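PDB 3WEU: L-lysine 6-oxidase from Marinomonas mediterranea, which oxidises the side-chain amine of L-lysine with a cysteine tryptophylquinone cofactor, releasing ammonium and hydrogen peroxide, the latter responsible for its antibacterial activity. Local coordinates for residues A90-W96 with R132-D138; F346-D350 with P360-L364; P378-N384 with N397-L403; E486-C490 with D500-R504. One frame throughout, in Å; residues are numbered along the deposited sequence.

Interaction 1 (A90-W96 with R132-D138); sequences ANKKAAW and RQSLIID
Every side-chain carbon of Ile136 packs against the 90-96 segment. Ile136 CB stands 4.0 Å from Asn91 O. The CG2 branch, next to the carbonyl carbon, comes closer to that oxygen, with Ile136 CG2 and Asn91 O 3.5 Å apart, and also meets Lys92 CG. With chi1 at -59° the CG1 branch is turned to Ala95, Ile136 CG1 resting 3.9 Å from Ala95 CB. At the tip, Ile136 CD1 lies 4.1 Å from Lys92 CG, the two chains alongside each other with their ends turned alike; Lys92 NZ goes on to salt bridges with Asp500 and Glu497. One residue further on, Asn91 and Ile137 form an antiparallel hydrogen-bonded pair, Asn91 N giving to Ile137 O at 2.8 Å and Ile137 N giving back to Asn91 O. This pair joins the ends of strands 80-91 and 137-145 in the large mixed sheet of the N-terminal region. Past it the chain leaves the sheet through an Asx turn, in which Asn91 OD1 accepts from Lys93 N, and continues into the 3-10 turn 93-95. Water 1 accepts from Ala94 N and lies within hydrogen-bonding distance of both Asn91 O and Leu135 O. Arg132, bent at chi2 and chi3, curls back so that NH2 donates to Ala95 O at 2.9 Å. The oxygen lies near the guanidinium plane, whereas the nitrogen sits above the carbonyl plane, 65° out of it. Through water 2, Arg132 NE reaches the same oxygen, while Leu135 CD1 covers one guanidinium face near its rim, and Arg132 NH1 donates to Lys126 O.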
# COMPACT_ATOMS: atom_id res chain seq x y z
N ALA A 90 -26.09 -16.23 -14.31
CA ALA A 90 -24.63 -16.13 -14.47
C ALA A 90 -24.14 -14.74 -14.10
O ALA A 90 -24.93 -13.79 -13.98
CB ALA A 90 -24.19 -16.45 -15.91
N ASN A 91 -22.85 -14.65 -13.80
CA ASN A 91 -22.24 -13.37 -13.54
C ASN A 91 -21.15 -13.22 -14.53
O ASN A 91 -20.11 -13.93 -14.44
CB ASN A 91 -21.70 -13.37 -12.12
CG ASN A 91 -20.97 -12.10 -11.75
OD1 ASN A 91 -20.13 -11.58 -12.47
ND2 ASN A 91 -21.21 -11.68 -10.55
N LYS A 92 -21.32 -12.25 -15.41
CA LYS A 92 -20.29 -11.99 -16.44
C LYS A 92 -19.40 -10.84 -16.13
O LYS A 92 -18.63 -10.40 -17.02
CB LYS A 92 -21.01 -11.69 -17.75
CG LYS A 92 -21.44 -12.87 -18.56
CD LYS A 92 -22.03 -12.40 -19.83
CE LYS A 92 -22.37 -13.46 -20.86
NZ LYS A 92 -22.82 -12.83 -22.13
N LYS A 93 -19.48 -10.29 -14.91
CA LYS A 93 -18.85 -9.03 -14.64
C LYS A 93 -17.31 -9.10 -14.89
O LYS A 93 -16.72 -8.16 -15.37
CB LYS A 93 -19.02 -8.58 -13.20
CG LYS A 93 -20.45 -8.35 -12.76
CD LYS A 93 -20.43 -7.76 -11.34
CE LYS A 93 -21.86 -7.45 -10.88
NZ LYS A 93 -21.91 -6.73 -9.60
N ALA A 94 -16.67 -10.16 -14.41
CA ALA A 94 -15.20 -10.26 -14.53
C ALA A 94 -14.72 -10.34 -16.01
O ALA A 94 -13.58 -10.07 -16.30
CB ALA A 94 -14.64 -11.40 -13.70
N ALA A 95 -15.62 -10.70 -16.88
CA ALA A 95 -15.37 -10.85 -18.30
C ALA A 95 -15.75 -9.62 -19.12
O ALA A 95 -15.45 -9.58 -20.31
CB ALA A 95 -16.18 -12.03 -18.78
N TRP A 96 -16.38 -8.61 -18.50
CA TRP A 96 -16.82 -7.45 -19.24
C TRP A 96 -15.80 -6.31 -19.23
O TRP A 96 -14.66 -6.40 -18.72
CB TRP A 96 -18.23 -7.01 -18.78
CG TRP A 96 -19.02 -6.19 -19.88
CD1 TRP A 96 -19.50 -4.93 -19.78
CD2 TRP A 96 -19.33 -6.63 -21.20
NE1 TRP A 96 -20.11 -4.55 -20.91
CE2 TRP A 96 -20.00 -5.57 -21.83
CE3 TRP A 96 -19.06 -7.81 -21.93
CZ2 TRP A 96 -20.44 -5.64 -23.14
CZ3 TRP A 96 -19.47 -7.87 -23.25
CH2 TRP A 96 -20.18 -6.81 -23.83
N ARG A 132 -11.30 -15.71 -21.34
CA ARG A 132 -12.36 -14.76 -20.98
C ARG A 132 -13.59 -15.51 -20.53
O ARG A 132 -14.23 -15.12 -19.60
CB ARG A 132 -12.80 -13.93 -22.16
CG ARG A 132 -11.74 -13.17 -22.93
CD ARG A 132 -11.10 -12.10 -22.13
NE ARG A 132 -12.05 -11.11 -21.58
CZ ARG A 132 -11.71 -10.32 -20.59
NH1 ARG A 132 -10.45 -10.36 -20.14
NH2 ARG A 132 -12.60 -9.47 -20.04
N GLN A 133 -13.93 -16.59 -21.18
CA GLN A 133 -15.11 -17.31 -20.80
C GLN A 133 -14.96 -17.88 -19.38
O GLN A 133 -15.95 -17.97 -18.64
CB GLN A 133 -15.54 -18.37 -21.84
CG GLN A 133 -16.81 -19.14 -21.48
CD GLN A 133 -17.03 -20.39 -22.33
OE1 GLN A 133 -16.29 -21.37 -22.23
NE2 GLN A 133 -18.07 -20.38 -23.12
N SER A 134 -13.75 -18.17 -18.94
CA SER A 134 -13.63 -18.82 -17.64
C SER A 134 -13.72 -17.76 -16.51
O SER A 134 -13.86 -18.07 -15.34
CB SER A 134 -12.37 -19.69 -17.58
OG SER A 134 -11.30 -18.82 -17.36
N LEU A 135 -13.68 -16.51 -16.90
CA LEU A 135 -13.86 -15.41 -15.94
C LEU A 135 -15.33 -15.29 -15.48
O LEU A 135 -15.59 -14.71 -14.41
CB LEU A 135 -13.38 -14.08 -16.57
CG LEU A 135 -11.86 -13.95 -16.74
CD1 LEU A 135 -11.57 -12.69 -17.58
CD2 LEU A 135 -11.19 -13.89 -15.37
N ILE A 136 -16.24 -15.82 -16.30
CA ILE A 136 -17.65 -15.77 -16.06
C ILE A 136 -17.92 -16.74 -14.93
O ILE A 136 -17.30 -17.82 -14.85
CB ILE A 136 -18.45 -16.25 -17.28
CG1 ILE A 136 -18.12 -15.39 -18.48
CG2 ILE A 136 -19.97 -16.27 -17.06
CD1 ILE A 136 -18.82 -15.76 -19.73
N ILE A 137 -18.85 -16.38 -14.04
CA ILE A 137 -19.36 -17.34 -13.10
C ILE A 137 -20.62 -17.89 -13.68
O ILE A 137 -21.65 -17.18 -13.79
CB ILE A 137 -19.65 -16.78 -11.70
CG1 ILE A 137 -18.44 -16.09 -11.10
CG2 ILE A 137 -20.08 -17.91 -10.74
CD1 ILE A 137 -18.65 -15.54 -9.69
N ASP A 138 -20.56 -19.17 -14.09
CA ASP A 138 -21.61 -19.85 -14.76
C ASP A 138 -21.61 -21.35 -14.36
O ASP A 138 -20.68 -22.13 -14.68
CB ASP A 138 -21.40 -19.71 -16.26
CG ASP A 138 -22.43 -20.45 -17.09
OD1 ASP A 138 -23.47 -20.91 -16.55
OD2 ASP A 138 -22.24 -20.54 -18.33
O HOH W 1 -17.61 -12.88 -13.36
O HOH W 2 -14.68 -10.68 -22.72

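Interaction 2 (F346-D350 with P360-L364)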
# COMPACT_ATOMS: atom_id res chain seq x y z
N PHE A 346 -38.35 21.67 -13.86
CA PHE A 346 -37.78 20.36 -14.21
C PHE A 346 -36.84 20.50 -15.37
O PHE A 346 -37.12 21.24 -16.31
CB PHE A 346 -38.86 19.32 -14.45
CG PHE A 346 -39.49 18.84 -13.15
CD1 PHE A 346 -40.29 19.66 -12.39
CD2 PHE A 346 -39.27 17.56 -12.74
CE1 PHE A 346 -40.82 19.23 -11.18
CE2 PHE A 346 -39.77 17.09 -11.54
CZ PHE A 346 -40.54 17.92 -10.74
N ARG A 347 -35.68 19.84 -15.27
CA ARG A 347 -34.75 19.79 -16.40
C ARG A 347 -35.34 19.00 -17.56
O ARG A 347 -35.86 17.86 -17.40
CB ARG A 347 -33.39 19.20 -16.03
CG ARG A 347 -32.67 19.91 -14.89
CD ARG A 347 -31.20 19.45 -14.80
NE ARG A 347 -30.68 20.13 -13.62
CZ ARG A 347 -30.91 19.75 -12.35
NH1 ARG A 347 -31.55 18.66 -12.04
NH2 ARG A 347 -30.46 20.48 -11.37
N GLN A 348 -35.29 19.64 -18.73
CA GLN A 348 -35.56 18.92 -19.97
C GLN A 348 -34.44 17.90 -20.16
O GLN A 348 -33.35 18.03 -19.56
CB GLN A 348 -35.64 19.94 -21.11
CG GLN A 348 -36.83 20.89 -20.98
CD GLN A 348 -38.17 20.21 -21.27
OE1 GLN A 348 -38.29 19.49 -22.23
NE2 GLN A 348 -39.12 20.36 -20.39
N LEU A 349 -34.70 16.89 -21.00
CA LEU A 349 -33.69 15.87 -21.31
C LEU A 349 -32.66 16.33 -22.30
O LEU A 349 -33.03 16.98 -23.27
CB LEU A 349 -34.28 14.56 -21.83
CG LEU A 349 -34.92 13.66 -20.76
CD1 LEU A 349 -36.18 14.30 -20.21
CD2 LEU A 349 -35.25 12.29 -21.34
N ASP A 350 -31.39 15.97 -22.08
CA ASP A 350 -30.38 16.21 -23.10
C ASP A 350 -30.69 15.33 -24.32
O ASP A 350 -31.23 14.23 -24.20
CB ASP A 350 -28.98 15.80 -22.62
CG ASP A 350 -28.37 16.81 -21.68
OD1 ASP A 350 -29.07 17.77 -21.33
OD2 ASP A 350 -27.20 16.62 -21.26
N PRO A 360 -29.56 21.04 -21.31
CA PRO A 360 -30.23 21.31 -20.04
C PRO A 360 -29.70 20.52 -18.81
O PRO A 360 -29.84 21.04 -17.69
CB PRO A 360 -31.70 20.94 -20.31
CG PRO A 360 -31.80 20.77 -21.82
CD PRO A 360 -30.47 20.62 -22.39
N GLN A 361 -29.19 19.30 -18.99
CA GLN A 361 -28.72 18.52 -17.82
C GLN A 361 -27.36 18.97 -17.31
O GLN A 361 -26.91 18.47 -16.29
CB GLN A 361 -28.79 17.03 -18.11
CG GLN A 361 -30.26 16.61 -18.26
CD GLN A 361 -30.44 15.14 -18.48
OE1 GLN A 361 -30.83 14.67 -19.58
NE2 GLN A 361 -30.26 14.40 -17.42
N GLN A 362 -26.73 19.96 -17.98
CA GLN A 362 -25.54 20.62 -17.48
C GLN A 362 -25.83 21.88 -16.71
O GLN A 362 -24.91 22.52 -16.23
CB GLN A 362 -24.51 20.84 -18.63
CG GLN A 362 -23.69 19.63 -18.94
CD GLN A 362 -24.56 18.43 -19.35
OE1 GLN A 362 -24.83 17.52 -18.57
NE2 GLN A 362 -25.02 18.43 -20.57
N VAL A 363 -27.12 22.25 -16.60
CA VAL A 363 -27.55 23.40 -15.88
C VAL A 363 -28.02 23.00 -14.48
O VAL A 363 -28.92 22.19 -14.30
CB VAL A 363 -28.71 24.11 -16.61
CG1 VAL A 363 -29.08 25.40 -15.93
CG2 VAL A 363 -28.29 24.46 -18.06
N LEU A 364 -27.42 23.62 -13.49
CA LEU A 364 -27.79 23.32 -12.11
C LEU A 364 -29.02 24.10 -11.70
O LEU A 364 -29.98 23.51 -11.25
CB LEU A 364 -26.67 23.72 -11.19
CG LEU A 364 -26.99 23.68 -9.70
CD1 LEU A 364 -27.25 22.24 -9.33
CD2 LEU A 364 -25.86 24.27 -8.86
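Asp350 turns its carboxylate toward two successive glutamines and meets them at different angles. Against Gln361 the two side chains pass at a slant, the carboxylate and amide planes 61° apart; against Gln362 they stand nearly square to each other, with planes 75° apart. Asp350 OD1 accepts from the backbone, Gln361 N lying 2.8 Å away on its syn side. Asp350 OD2 takes the Gln362 amide, NE2 to OD2 2.9 Å, again from the syn side and with the oxygen close to the amide plane of Gln362, while Gln362 OE1 accepts from Lys401 N. The exchange with Gln361 is reciprocal, because its extended side chain brings OE1 within 2.9 Å of Asp350 N, which approaches in the carbonyl plane on a lone pair. Two hydrogen bonds thus join the same pair of residues in opposite directions, fixing the rotation of both side chains. Arg347 works from the other end. Straight from CG to NE, it runs past Pro360 O, and chi4 of 77° turns the guanidinium edge onto two consecutive carbonyls: Arg347 NE to Val363 O is 2.8 Å, almost in line with the C=O bond, and Arg347 NH2 to Leu364 O is 3.1 Å. Its third nitrogen, NH1, donates to Leu403 O. Between these groups, Pro360 CB packs 3.4 Å from Gln348 O, a buried oxygen with no hydrogen-bonding partner in the model. The arrangement belongs to a long loop between helix 336-344 and strand 381-382, folded onto itself without beta pairing and closed mostly by side-chain-to-backbone bonds, with one between side chains, around the 3-10 turn 360-362.

Interaction 3 (P378-N384 with N397-L403); sequences PMNSGSN and NVVEKFL
A classic beta bulge, with Ser383 and Asn384 both facing Glu400, marks the short antiparallel pairing of strands 381-382 and 400-402. Asn384 N donates to Glu400 O at 2.8 Å and Glu400 N returns a bond to Asn384 O. The extra residue's amide is taken by a side chain: Glu400, with CG anti to its backbone N (chi1 -172°) and the chain extended, brings OE2 to 2.7 Å from Ser383 N, which meets it from above the carboxylate plane. Before the bulge, Gly382 N donates to Lys401 O at 2.8 Å and Leu403 N binds Asn380 O at 2.9 Å; in both the donor stands above the carbonyl plane. Without a side chain, Gly382 lets the strands close to 3.9 Å between its CA and Phe402 CA. Asn380 ND2 donates to Ser381 O and to the backbone of Trp580, next in sequence to Trp581 of the tryptophylquinone, so the bulged strand lies beside the cofactor-bearing chain. At one end Leu403 CD2 packs 3.6 Å from both Asn380 CB and Pro378 CG; at the other, Asn384 ND2 points at Val398 O, 2.8 Å away and almost within the amide plane.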
# COMPACT_ATOMS: atom_id res chain seq x y z
N PRO A 378 -35.39 16.77 -11.09
CA PRO A 378 -35.15 16.47 -9.69
C PRO A 378 -33.67 16.86 -9.39
O PRO A 378 -32.82 16.79 -10.29
CB PRO A 378 -35.36 14.96 -9.61
CG PRO A 378 -35.33 14.48 -10.99
CD PRO A 378 -35.47 15.59 -11.93
N MET A 379 -33.41 17.29 -8.17
CA MET A 379 -32.05 17.68 -7.78
C MET A 379 -31.22 16.48 -7.29
O MET A 379 -31.38 16.00 -6.14
CB MET A 379 -32.08 18.76 -6.76
CG MET A 379 -30.68 19.31 -6.41
SD MET A 379 -29.73 19.88 -7.85
CE MET A 379 -28.27 18.84 -7.58
N ASN A 380 -30.30 16.04 -8.16
CA ASN A 380 -29.56 14.78 -8.03
C ASN A 380 -28.56 14.78 -9.18
O ASN A 380 -28.68 15.53 -10.19
CB ASN A 380 -30.50 13.60 -8.17
CG ASN A 380 -29.96 12.30 -7.58
OD1 ASN A 380 -30.18 12.00 -6.39
ND2 ASN A 380 -29.33 11.44 -8.45
N SER A 381 -27.51 13.98 -9.00
CA SER A 381 -26.59 13.72 -10.11
C SER A 381 -27.29 13.09 -11.29
O SER A 381 -28.29 12.34 -11.13
CB SER A 381 -25.52 12.78 -9.68
OG SER A 381 -24.58 12.63 -10.70
N GLY A 382 -26.77 13.41 -12.47
CA GLY A 382 -27.10 12.70 -13.66
C GLY A 382 -26.18 11.53 -13.91
O GLY A 382 -25.46 11.11 -13.01
N SER A 383 -26.27 10.95 -15.11
CA SER A 383 -25.60 9.72 -15.43
C SER A 383 -24.10 9.91 -15.78
O SER A 383 -23.43 8.94 -16.02
CB SER A 383 -26.39 8.88 -16.43
OG SER A 383 -27.60 8.35 -15.89
N ASN A 384 -23.62 11.15 -15.90
CA ASN A 384 -22.20 11.39 -15.83
C ASN A 384 -21.76 12.72 -15.32
O ASN A 384 -21.52 13.68 -16.09
CB ASN A 384 -21.46 11.09 -17.15
CG ASN A 384 -20.00 11.32 -17.00
OD1 ASN A 384 -19.47 11.18 -15.91
ND2 ASN A 384 -19.31 11.60 -18.10
N ASN A 397 -16.17 12.82 -24.83
CA ASN A 397 -16.79 11.96 -23.83
C ASN A 397 -18.14 12.56 -23.42
O ASN A 397 -18.24 13.80 -23.18
CB ASN A 397 -15.86 11.87 -22.66
CG ASN A 397 -16.34 10.89 -21.61
OD1 ASN A 397 -16.89 9.80 -21.91
ND2 ASN A 397 -16.23 11.34 -20.34
N VAL A 398 -19.17 11.74 -23.34
CA VAL A 398 -20.52 12.24 -23.04
C VAL A 398 -20.61 12.58 -21.56
O VAL A 398 -20.24 11.74 -20.69
CB VAL A 398 -21.56 11.20 -23.39
CG1 VAL A 398 -22.99 11.61 -23.01
CG2 VAL A 398 -21.53 10.94 -24.92
N VAL A 399 -21.13 13.78 -21.32
CA VAL A 399 -21.33 14.33 -19.96
C VAL A 399 -22.84 14.42 -19.72
O VAL A 399 -23.62 14.76 -20.59
CB VAL A 399 -20.72 15.73 -19.89
CG1 VAL A 399 -21.08 16.51 -18.64
CG2 VAL A 399 -19.22 15.60 -20.03
N GLU A 400 -23.27 14.11 -18.49
CA GLU A 400 -24.66 14.37 -18.11
C GLU A 400 -24.66 14.63 -16.61
O GLU A 400 -24.67 13.73 -15.81
CB GLU A 400 -25.56 13.21 -18.50
CG GLU A 400 -27.00 13.56 -18.28
CD GLU A 400 -27.87 12.35 -18.11
OE1 GLU A 400 -28.40 11.88 -19.17
OE2 GLU A 400 -28.03 11.84 -16.94
N LYS A 401 -24.57 15.88 -16.26
CA LYS A 401 -24.17 16.26 -14.88
C LYS A 401 -25.30 16.08 -13.88
O LYS A 401 -25.06 15.57 -12.73
CB LYS A 401 -23.76 17.69 -14.86
CG LYS A 401 -22.44 17.98 -15.55
CD LYS A 401 -22.05 19.43 -15.34
CE LYS A 401 -20.62 19.64 -15.87
NZ LYS A 401 -20.16 21.00 -15.49
N PHE A 402 -26.51 16.52 -14.27
CA PHE A 402 -27.68 16.57 -13.36
C PHE A 402 -28.89 15.87 -13.89
O PHE A 402 -29.05 15.66 -15.11
CB PHE A 402 -28.04 18.05 -13.02
CG PHE A 402 -26.85 18.83 -12.48
CD1 PHE A 402 -26.39 18.58 -11.18
CD2 PHE A 402 -26.24 19.82 -13.22
CE1 PHE A 402 -25.33 19.24 -10.65
CE2 PHE A 402 -25.17 20.49 -12.70
CZ PHE A 402 -24.71 20.22 -11.42
N LEU A 403 -29.71 15.44 -12.95
CA LEU A 403 -30.78 14.51 -13.26
C LEU A 403 -31.95 15.14 -13.99
O LEU A 403 -32.27 16.28 -13.77
CB LEU A 403 -31.28 13.81 -11.97
CG LEU A 403 -32.17 12.59 -12.08
CD1 LEU A 403 -31.48 11.46 -12.84
CD2 LEU A 403 -32.59 12.14 -10.69
O HOH W 3 -29.57 10.03 -16.49

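Interaction 4 (E486-C490 with D500-R504)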
# COMPACT_ATOMS: atom_id res chain seq x y z
N GLU A 486 -17.56 -11.94 -24.82
CA GLU A 486 -17.34 -10.64 -25.43
C GLU A 486 -18.59 -10.11 -26.11
O GLU A 486 -18.58 -8.99 -26.58
CB GLU A 486 -16.12 -10.68 -26.40
CG GLU A 486 -16.16 -11.67 -27.49
CD GLU A 486 -15.71 -13.05 -26.99
OE1 GLU A 486 -14.45 -13.38 -26.85
OE2 GLU A 486 -16.66 -13.80 -26.72
N ARG A 487 -19.68 -10.86 -26.13
CA ARG A 487 -20.87 -10.48 -26.88
C ARG A 487 -21.63 -9.34 -26.18
O ARG A 487 -22.04 -9.49 -25.01
CB ARG A 487 -21.83 -11.66 -27.04
CG ARG A 487 -23.11 -11.34 -27.75
CD ARG A 487 -23.98 -12.56 -27.99
NE ARG A 487 -25.22 -12.26 -28.69
CZ ARG A 487 -26.29 -11.76 -28.09
NH1 ARG A 487 -26.22 -11.52 -26.76
NH2 ARG A 487 -27.40 -11.49 -28.76
N ASP A 488 -21.82 -8.24 -26.89
CA ASP A 488 -22.70 -7.17 -26.44
C ASP A 488 -24.08 -7.34 -27.04
O ASP A 488 -24.33 -7.15 -28.21
CB ASP A 488 -22.13 -5.83 -26.83
CG ASP A 488 -22.91 -4.66 -26.21
OD1 ASP A 488 -23.97 -4.91 -25.59
OD2 ASP A 488 -22.45 -3.52 -26.31
N GLU A 489 -25.04 -7.73 -26.19
CA GLU A 489 -26.40 -7.82 -26.59
C GLU A 489 -26.98 -6.56 -27.15
O GLU A 489 -27.93 -6.60 -27.96
CB GLU A 489 -27.22 -8.25 -25.38
CG GLU A 489 -27.35 -7.20 -24.25
CD GLU A 489 -26.08 -6.93 -23.43
OE1 GLU A 489 -25.00 -7.61 -23.54
OE2 GLU A 489 -26.18 -6.01 -22.57
N CYS A 490 -26.47 -5.40 -26.71
CA CYS A 490 -26.92 -4.14 -27.36
C CYS A 490 -26.40 -3.91 -28.78
O CYS A 490 -27.04 -3.22 -29.54
CB CYS A 490 -26.50 -2.95 -26.53
SG CYS A 490 -27.35 -2.99 -24.89
N ASP A 500 -26.07 -10.89 -18.67
CA ASP A 500 -26.02 -9.67 -19.44
C ASP A 500 -26.55 -8.42 -18.73
O ASP A 500 -26.03 -7.31 -18.93
CB ASP A 500 -26.65 -9.84 -20.82
CG ASP A 500 -25.71 -10.56 -21.81
OD1 ASP A 500 -24.55 -10.82 -21.46
OD2 ASP A 500 -26.24 -10.84 -22.89
N LEU A 501 -27.59 -8.58 -17.92
CA LEU A 501 -28.20 -7.42 -17.27
C LEU A 501 -27.37 -6.85 -16.12
O LEU A 501 -27.53 -5.66 -15.80
CB LEU A 501 -29.64 -7.69 -16.83
CG LEU A 501 -30.68 -7.43 -17.91
CD1 LEU A 501 -30.42 -8.15 -19.16
CD2 LEU A 501 -32.07 -7.75 -17.42
N THR A 502 -26.46 -7.63 -15.53
CA THR A 502 -25.67 -7.13 -14.40
C THR A 502 -24.18 -6.98 -14.69
O THR A 502 -23.41 -6.51 -13.87
CB THR A 502 -25.85 -8.00 -13.14
OG1 THR A 502 -25.46 -9.37 -13.40
CG2 THR A 502 -27.37 -7.92 -12.66
N LYS A 503 -23.73 -7.36 -15.87
CA LYS A 503 -22.29 -7.47 -16.04
C LYS A 503 -21.56 -6.15 -16.02
O LYS A 503 -20.35 -6.11 -15.70
CB LYS A 503 -21.96 -8.20 -17.34
CG LYS A 503 -22.38 -7.48 -18.57
CD LYS A 503 -22.36 -8.39 -19.78
CE LYS A 503 -22.95 -7.71 -21.02
NZ LYS A 503 -22.74 -8.52 -22.28
N ARG A 504 -22.24 -5.09 -16.39
CA ARG A 504 -21.60 -3.77 -16.45
C ARG A 504 -21.32 -3.14 -15.10
O ARG A 504 -20.51 -2.21 -14.97
CB ARG A 504 -22.48 -2.82 -17.27
CG ARG A 504 -22.43 -3.16 -18.74
CD ARG A 504 -23.45 -2.33 -19.47
NE ARG A 504 -23.41 -2.51 -20.92
CZ ARG A 504 -23.93 -3.55 -21.55
NH1 ARG A 504 -24.52 -4.54 -20.84
NH2 ARG A 504 -23.84 -3.63 -22.88
O HOH W 4 -24.28 -11.48 -24.72
O HOH W 5 -23.63 -1.58 -24.91
O HOH W 6 -27.95 -5.73 -20.59
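A buried salt-bridge network, with Glu489 gripped by Lys503 and Arg504 at its centre, ties the start of helix 489-492 to the loop that precedes helix 510-515. Glu489 CG occupies the crowded position between backbone N and carbonyl carbon (chi1 70°), and a bend at chi2 turns the carboxylate toward the loop. Its oxygens are shared out: OE1 takes Lys503 NZ at 2.7 Å and OE2 takes Arg504 NH1 at 2.8 Å, both through syn lone pairs. The guanidinium stands nearly perpendicular to the carboxylate, their planes 85° apart. Arg504 NH2 adds a weak bond to Asp488 OD1 at 3.0 Å. Asp488 is the N-cap of the helix, and the same OD1 accepts from Cys490 N, which comes from above the carboxylate plane, so one oxygen serves both capping bond and salt bridge. Water 5 links Asp488 OD2 to Arg504 NH2. On the other flank Asp500 runs antiparallel to Glu489 beside it, the two carboxylates stacked with Glu489 OE1 3.5 Å from Asp500 OD2. That proximity of like charges is probably eased by Lys503 NZ, which also bonds to Asp500 OD1 at 3.0 Å, and by Lys92, a further cationic partner of Asp500. Arg487, its guanidinium nearly coplanar with the Asp500 carboxylate, makes a long salt bridge from NH1 to Asp500 OD2, 3.9 Å; water 4 connects them, accepting from Arg487 NH1 and donating to Asp500 OD2 and Arg487 O. The far end of the Arg487 guanidinium, NH2, is held by Thr494 OG1 and Gly495 O.

In the fold
The four contacts fall into two touching pairs. Interactions 1 and 4, with centres about 10 Å apart, join the N-terminal and C-terminal family regions: Lys92 NZ meets Asp500 OD1 at 2.7 Å, and Trp96 packs on Arg504 and forms a cation-pi contact with Lys503. Interactions 2 and 3, about 8 Å apart between centres, meet at strand 400-402, to which the 360-364 segment adds a backbone bond, Gln361 O to Phe402 N at 2.8 Å, and a side-chain bond from Gln362 to Lys401 N. The pairs do not touch: even interactions 3 and 4 have their nearest atoms about 12 Å apart. Interaction 3 lies beside the chain leading into Trp581, whose quinone is cross-linked to Cys516.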